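Local coordinates for protein beta-fructofuranosidase, insoluble isoenzyme CWINV1 (Arabidopsis thaliana, PDB 2OXB) that hydrolyses sucrose and 1-kestose, and less readily neokestose and levan, as a cell-wall invertase of glycosyl hydrolase family 32, at residues Q35-A49 against P64-W78. The protein carries 1 engineered substitution. Residues are numbered along the deposited sequence; the frame is centred on the assembly and turned at random.
With FRU (beta-D-fructofuranose), chain B.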
loop_
_atom_site.group_PDB
_atom_site.type_symbol
_atom_site.label_atom_id
_atom_site.label_comp_id
_atom_site.label_asym_id
_atom_site.label_seq_id
_atom_site.Cartn_x
_atom_site.Cartn_y
_atom_site.Cartn_z
ATOM N N GLN A 35 9.459 -8.210 8.031
ATOM C CA GLN A 35 10.579 -7.738 8.812
ATOM C C GLN A 35 10.060 -7.485 10.238
ATOM O O GLN A 35 9.183 -6.638 10.446
ATOM C CB GLN A 35 11.121 -6.454 8.176
ATOM C CG GLN A 35 11.507 -6.592 6.706
ATOM C CD GLN A 35 12.941 -7.039 6.497
ATOM O OE1 GLN A 35 13.872 -6.258 6.645
ATOM N NE2 GLN A 35 13.124 -8.303 6.156
ATOM N N TRP A 36 10.601 -8.221 11.212
ATOM C CA TRP A 36 10.175 -8.097 12.614
ATOM C C TRP A 36 11.330 -8.149 13.630
ATOM O O TRP A 36 12.275 -8.926 13.486
ATOM C CB TRP A 36 9.137 -9.200 12.919
ATOM C CG TRP A 36 8.728 -9.356 14.362
ATOM C CD1 TRP A 36 7.948 -8.508 15.100
ATOM C CD2 TRP A 36 9.114 -10.415 15.247
ATOM N NE1 TRP A 36 7.830 -8.974 16.394
ATOM C CE2 TRP A 36 8.536 -10.143 16.509
ATOM C CE3 TRP A 36 9.895 -11.571 15.097
ATOM C CZ2 TRP A 36 8.714 -10.980 17.612
ATOM C CZ3 TRP A 36 10.076 -12.407 16.194
ATOM C CH2 TRP A 36 9.486 -12.105 17.436
ATOM N N ASN A 37 11.253 -7.298 14.648
ATOM C CA ASN A 37 12.272 -7.272 15.688
ATOM C C ASN A 37 11.768 -7.952 16.942
ATOM O O ASN A 37 10.891 -7.440 17.648
ATOM C CB ASN A 37 12.683 -5.849 16.046
ATOM C CG ASN A 37 13.536 -5.806 17.302
ATOM O OD1 ASN A 37 14.151 -6.806 17.677
ATOM N ND2 ASN A 37 13.584 -4.649 17.953
ATOM N N PRO A 38 12.336 -9.119 17.244
ATOM C CA PRO A 38 11.988 -9.931 18.410
ATOM C C PRO A 38 12.501 -9.371 19.723
ATOM O O PRO A 38 12.289 -9.963 20.779
ATOM C CB PRO A 38 12.632 -11.265 18.085
ATOM C CG PRO A 38 13.882 -10.837 17.380
ATOM C CD PRO A 38 13.384 -9.772 16.443
ATOM N N LYS A 39 13.173 -8.233 19.673
ATOM C CA LYS A 39 13.719 -7.687 20.899
ATOM C C LYS A 39 13.124 -6.371 21.348
ATOM O O LYS A 39 12.935 -6.151 22.540
ATOM C CB LYS A 39 15.232 -7.560 20.758
ATOM C CG LYS A 39 15.910 -8.883 20.447
ATOM C CD LYS A 39 17.411 -8.729 20.274
ATOM C CE LYS A 39 18.009 -10.023 19.762
ATOM N NZ LYS A 39 17.207 -10.523 18.609
ATOM N N GLY A 40 12.819 -5.496 20.401
ATOM C CA GLY A 40 12.260 -4.209 20.775
ATOM C C GLY A 40 11.253 -3.657 19.791
ATOM O O GLY A 40 10.796 -4.359 18.884
ATOM N N ALA A 41 10.914 -2.385 19.972
ATOM C CA ALA A 41 9.952 -1.722 19.109
ATOM C C ALA A 41 10.634 -0.807 18.079
ATOM O O ALA A 41 9.967 -0.094 17.323
ATOM C CB ALA A 41 8.934 -0.939 19.955
ATOM N N VAL A 42 11.963 -0.833 18.052
ATOM C CA VAL A 42 12.742 -0.041 17.092
ATOM C C VAL A 42 13.458 -1.006 16.138
ATOM O O VAL A 42 13.933 -2.063 16.568
ATOM C CB VAL A 42 13.785 0.868 17.813
ATOM C CG1 VAL A 42 13.065 2.003 18.536
ATOM C CG2 VAL A 42 14.609 0.048 18.820
ATOM N N TRP A 43 13.528 -0.652 14.854
ATOM C CA TRP A 43 14.166 -1.505 13.841
ATOM C C TRP A 43 15.406 -2.186 14.406
ATOM O O TRP A 43 16.300 -1.527 14.919
ATOM C CB TRP A 43 14.559 -0.675 12.607
ATOM C CG TRP A 43 14.937 -1.493 11.382
ATOM C CD1 TRP A 43 14.086 -2.034 10.458
ATOM C CD2 TRP A 43 16.260 -1.864 10.970
ATOM N NE1 TRP A 43 14.796 -2.716 9.498
ATOM C CE2 TRP A 43 16.132 -2.629 9.788
ATOM C CE3 TRP A 43 17.541 -1.623 11.488
ATOM C CZ2 TRP A 43 17.243 -3.160 9.114
ATOM C CZ3 TRP A 43 18.642 -2.149 10.819
ATOM C CH2 TRP A 43 18.482 -2.910 9.641
ATOM N N GLY A 44 15.465 -3.506 14.316
ATOM C CA GLY A 44 16.624 -4.192 14.841
ATOM C C GLY A 44 16.424 -5.685 14.838
ATOM O O GLY A 44 15.291 -6.155 14.908
ATOM N N ASN A 45 17.526 -6.424 14.750
ATOM C CA ASN A 45 17.501 -7.879 14.720
ATOM C C ASN A 45 16.382 -8.360 13.818
ATOM O O ASN A 45 15.713 -9.347 14.115
ATOM C CB ASN A 45 17.297 -8.413 16.124
ATOM C CG ASN A 45 18.125 -7.676 17.134
ATOM O OD1 ASN A 45 19.360 -7.772 17.146
ATOM N ND2 ASN A 45 17.454 -6.910 17.985
ATOM N N ILE A 46 16.183 -7.661 12.707
ATOM C CA ILE A 46 15.135 -8.021 11.769
ATOM C C ILE A 46 15.196 -9.482 11.333
ATOM O O ILE A 46 16.257 -9.999 10.966
ATOM C CB ILE A 46 15.170 -7.104 10.523
ATOM C CG1 ILE A 46 14.712 -5.699 10.909
ATOM C CG2 ILE A 46 14.265 -7.656 9.436
ATOM C CD1 ILE A 46 13.310 -5.667 11.515
ATOM N N VAL A 47 14.035 -10.134 11.391
ATOM C CA VAL A 47 13.870 -11.537 11.016
ATOM C C VAL A 47 12.582 -11.680 10.208
ATOM O O VAL A 47 11.753 -10.769 10.178
ATOM C CB VAL A 47 13.731 -12.445 12.265
ATOM C CG1 VAL A 47 13.730 -13.911 11.849
ATOM C CG2 VAL A 47 14.851 -12.158 13.255
ATOM N N TRP A 48 12.410 -12.830 9.566
ATOM C CA TRP A 48 11.206 -13.093 8.790
ATOM C C TRP A 48 10.137 -13.789 9.632
ATOM O O TRP A 48 9.996 -15.008 9.573
ATOM C CB TRP A 48 11.545 -13.942 7.557
ATOM C CG TRP A 48 12.128 -13.139 6.411
ATOM C CD1 TRP A 48 13.132 -12.206 6.484
ATOM C CD2 TRP A 48 11.731 -13.186 5.034
ATOM N NE1 TRP A 48 13.379 -11.668 5.239
ATOM C CE2 TRP A 48 12.536 -12.252 4.331
ATOM C CE3 TRP A 48 10.776 -13.923 4.323
ATOM C CZ2 TRP A 48 12.409 -12.042 2.950
ATOM C CZ3 TRP A 48 10.654 -13.710 2.947
ATOM C CH2 TRP A 48 11.464 -12.780 2.281
ATOM N N ALA A 49 9.401 -13.007 10.426
ATOM C CA ALA A 49 8.330 -13.552 11.251
ATOM C C ALA A 49 7.305 -14.126 10.293
ATOM O O ALA A 49 7.156 -13.636 9.169
ATOM C CB ALA A 49 7.706 -12.475 12.096
ATOM N N PRO A 64 9.647 -17.584 13.409
ATOM C CA PRO A 64 10.451 -16.965 12.343
ATOM C C PRO A 64 11.081 -17.989 11.389
ATOM O O PRO A 64 11.617 -18.997 11.834
ATOM C CB PRO A 64 11.486 -16.181 13.130
ATOM C CG PRO A 64 10.684 -15.675 14.275
ATOM C CD PRO A 64 9.858 -16.875 14.689
ATOM N N ALA A 65 11.032 -17.706 10.087
ATOM C CA ALA A 65 11.548 -18.613 9.058
ATOM C C ALA A 65 12.928 -18.275 8.485
ATOM O O ALA A 65 13.773 -19.165 8.293
ATOM C CB ALA A 65 10.539 -18.710 7.920
ATOM N N ILE A 66 13.137 -17.000 8.173
ATOM C CA ILE A 66 14.413 -16.538 7.640
ATOM C C ILE A 66 15.003 -15.622 8.709
ATOM O O ILE A 66 14.422 -14.589 9.042
ATOM C CB ILE A 66 14.246 -15.732 6.310
ATOM C CG1 ILE A 66 13.326 -16.475 5.339
ATOM C CG2 ILE A 66 15.601 -15.549 5.635
ATOM C CD1 ILE A 66 13.872 -17.802 4.867
ATOM N N PHE A 67 16.148 -16.031 9.250
ATOM C CA PHE A 67 16.868 -15.294 10.288
ATOM C C PHE A 67 18.340 -15.673 10.176
ATOM O O PHE A 67 18.667 -16.740 9.651
ATOM C CB PHE A 67 16.326 -15.657 11.681
ATOM C CG PHE A 67 16.193 -17.134 11.920
ATOM C CD1 PHE A 67 17.273 -17.881 12.383
ATOM C CD2 PHE A 67 15.010 -17.792 11.601
ATOM C CE1 PHE A 67 17.182 -19.264 12.514
ATOM C CE2 PHE A 67 14.907 -19.175 11.726
ATOM C CZ PHE A 67 16.001 -19.916 12.184
ATOM N N PRO A 68 19.244 -14.793 10.647
ATOM C CA PRO A 68 20.697 -14.993 10.619
ATOM C C PRO A 68 21.172 -16.302 11.256
ATOM O O PRO A 68 21.132 -16.461 12.479
ATOM C CB PRO A 68 21.217 -13.762 11.349
ATOM C CG PRO A 68 20.244 -12.721 10.945
ATOM C CD PRO A 68 18.926 -13.434 11.119
ATOM N N SER A 69 21.627 -17.229 10.412
ATOM C CA SER A 69 22.115 -18.538 10.854
ATOM C C SER A 69 23.030 -19.114 9.777
ATOM O O SER A 69 22.991 -20.306 9.485
ATOM C CB SER A 69 20.952 -19.506 11.076
ATOM O OG SER A 69 20.436 -19.962 9.838
ATOM N N ALA A 70 23.843 -18.256 9.185
ATOM C CA ALA A 70 24.768 -18.671 8.145
ATOM C C ALA A 70 25.513 -17.431 7.674
ATOM O O ALA A 70 25.015 -16.310 7.801
ATOM C CB ALA A 70 24.014 -19.306 6.984
ATOM N N PRO A 71 26.717 -17.617 7.111
ATOM C CA PRO A 71 27.528 -16.502 6.621
ATOM C C PRO A 71 26.714 -15.477 5.822
ATOM O O PRO A 71 26.526 -14.340 6.258
ATOM C CB PRO A 71 28.569 -17.200 5.751
ATOM C CG PRO A 71 28.730 -18.528 6.416
ATOM C CD PRO A 71 27.311 -18.909 6.716
ATOM N N PHE A 72 26.232 -15.923 4.662
ATOM C CA PHE A 72 25.462 -15.122 3.713
ATOM C C PHE A 72 24.341 -14.216 4.231
ATOM O O PHE A 72 23.687 -13.526 3.449
ATOM C CB PHE A 72 24.927 -16.037 2.596
ATOM C CG PHE A 72 24.092 -17.202 3.082
ATOM C CD1 PHE A 72 22.765 -17.017 3.491
ATOM C CD2 PHE A 72 24.619 -18.490 3.089
ATOM C CE1 PHE A 72 21.969 -18.103 3.899
ATOM C CE2 PHE A 72 23.839 -19.580 3.494
ATOM C CZ PHE A 72 22.511 -19.388 3.899
ATOM N N ASP A 73 24.129 -14.194 5.542
ATOM C CA ASP A 73 23.087 -13.349 6.130
ATOM C C ASP A 73 23.308 -13.214 7.626
ATOM O O ASP A 73 22.385 -12.881 8.363
ATOM C CB ASP A 73 21.704 -13.965 5.911
ATOM C CG ASP A 73 21.458 -15.150 6.811
ATOM O OD1 ASP A 73 20.279 -15.380 7.163
ATOM O OD2 ASP A 73 22.447 -15.852 7.153
ATOM N N ILE A 74 24.533 -13.483 8.057
ATOM C CA ILE A 74 24.898 -13.441 9.462
ATOM C C ILE A 74 24.611 -12.064 10.064
ATOM O O ILE A 74 24.505 -11.916 11.278
ATOM C CB ILE A 74 26.414 -13.851 9.612
ATOM C CG1 ILE A 74 26.617 -14.746 10.838
ATOM C CG2 ILE A 74 27.311 -12.610 9.668
ATOM C CD1 ILE A 74 26.500 -14.039 12.148
ATOM N N ASN A 75 24.449 -11.054 9.217
ATOM C CA ASN A 75 24.200 -9.715 9.735
ATOM C C ASN A 75 22.794 -9.151 9.528
ATOM O O ASN A 75 22.508 -7.997 9.882
ATOM C CB ASN A 75 25.256 -8.761 9.186
ATOM C CG ASN A 75 26.545 -8.839 9.968
ATOM O OD1 ASN A 75 26.620 -8.338 11.085
ATOM N ND2 ASN A 75 27.559 -9.489 9.404
ATOM N N GLY A 76 21.904 -9.972 8.984
ATOM C CA GLY A 76 20.542 -9.518 8.774
ATOM C C GLY A 76 19.768 -10.280 7.722
ATOM O O GLY A 76 20.333 -10.827 6.779
ATOM N N CYS A 77 18.459 -10.325 7.896
ATOM C CA CYS A 77 17.613 -11.005 6.937
ATOM C C CYS A 77 16.630 -9.999 6.390
ATOM O O CYS A 77 15.519 -9.846 6.908
ATOM C CB CYS A 77 16.867 -12.168 7.587
ATOM S SG CYS A 77 17.760 -13.704 7.555
ATOM N N TRP A 78 17.072 -9.314 5.337
ATOM C CA TRP A 78 16.293 -8.284 4.670
ATOM C C TRP A 78 15.145 -8.809 3.794
ATOM O O TRP A 78 15.023 -10.009 3.541
ATOM C CB TRP A 78 17.247 -7.382 3.863
ATOM C CG TRP A 78 18.110 -6.489 4.745
ATOM C CD1 TRP A 78 18.368 -6.650 6.085
ATOM C CD2 TRP A 78 18.783 -5.280 4.359
ATOM N NE1 TRP A 78 19.150 -5.614 6.551
ATOM C CE2 TRP A 78 19.419 -4.762 5.515
ATOM C CE3 TRP A 78 18.905 -4.582 3.154
ATOM C CZ2 TRP A 78 20.164 -3.587 5.496
ATOM C CZ3 TRP A 78 19.648 -3.404 3.137
ATOM C CH2 TRP A 78 20.268 -2.921 4.303
HETATM C C1 FRU B . 12.365 -0.575 3.450
HETATM C C2 FRU B . 13.754 -1.129 3.794
HETATM C C3 FRU B . 14.237 -2.125 2.721
HETATM C C4 FRU B . 15.072 -3.104 3.496
HETATM C C5 FRU B . 14.367 -3.096 4.852
HETATM C C6 FRU B . 15.313 -3.106 6.037
HETATM O O1 FRU B . 12.397 0.216 2.276
HETATM O O2 FRU B . 14.842 -0.173 4.072
HETATM O O3 FRU B . 15.008 -1.520 1.687
HETATM O O4 FRU B . 15.055 -4.408 2.905
HETATM O O5 FRU B . 13.596 -1.907 4.946
HETATM O O6 FRU B . 15.920 -4.384 6.108
#
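Gln35 and Trp48 both reach from 35-49 to the backbone of Cys77 and Trp78, on strand 77-81 of the next sheet. Gln35, its chain bent at chi2 (-89°) to carry the amide across, donates from NE2 to Cys77 O at 2.9 Å, on a lone pair, and also to Asn21. This double grip fixes the amide's rotation and turns OE1 to the fructose, whose O6 donates to it at 2.8 Å; a primary amide suits the place because it donates and accepts at once. Trp48 NE1 binds Trp78 O at 2.9 Å, the acceptor in the indole plane although NE1 stands above the carbonyl plane. Backbone bonds from Trp48 N to Ile66 O and from Ala65 N to Trp48 O join strand 47-53 to the edge strand 60-66. The beta-branched Ile66 sets its CB over the five-membered ring of Trp48, a CH-pi contact 3.7 Å from the centroid. A leucine in place of this tryptophan would probably leave Trp78 O without its indole donor and Ile66 without an aromatic face. Farther out, the side chains of Trp43 and Trp78 cross at about a right angle, fructose O6 lying at the edge of Trp43 and over the face of Trp78. The arrangement joins two blades of the family 32 five-bladed beta-propeller at its substrate pocket.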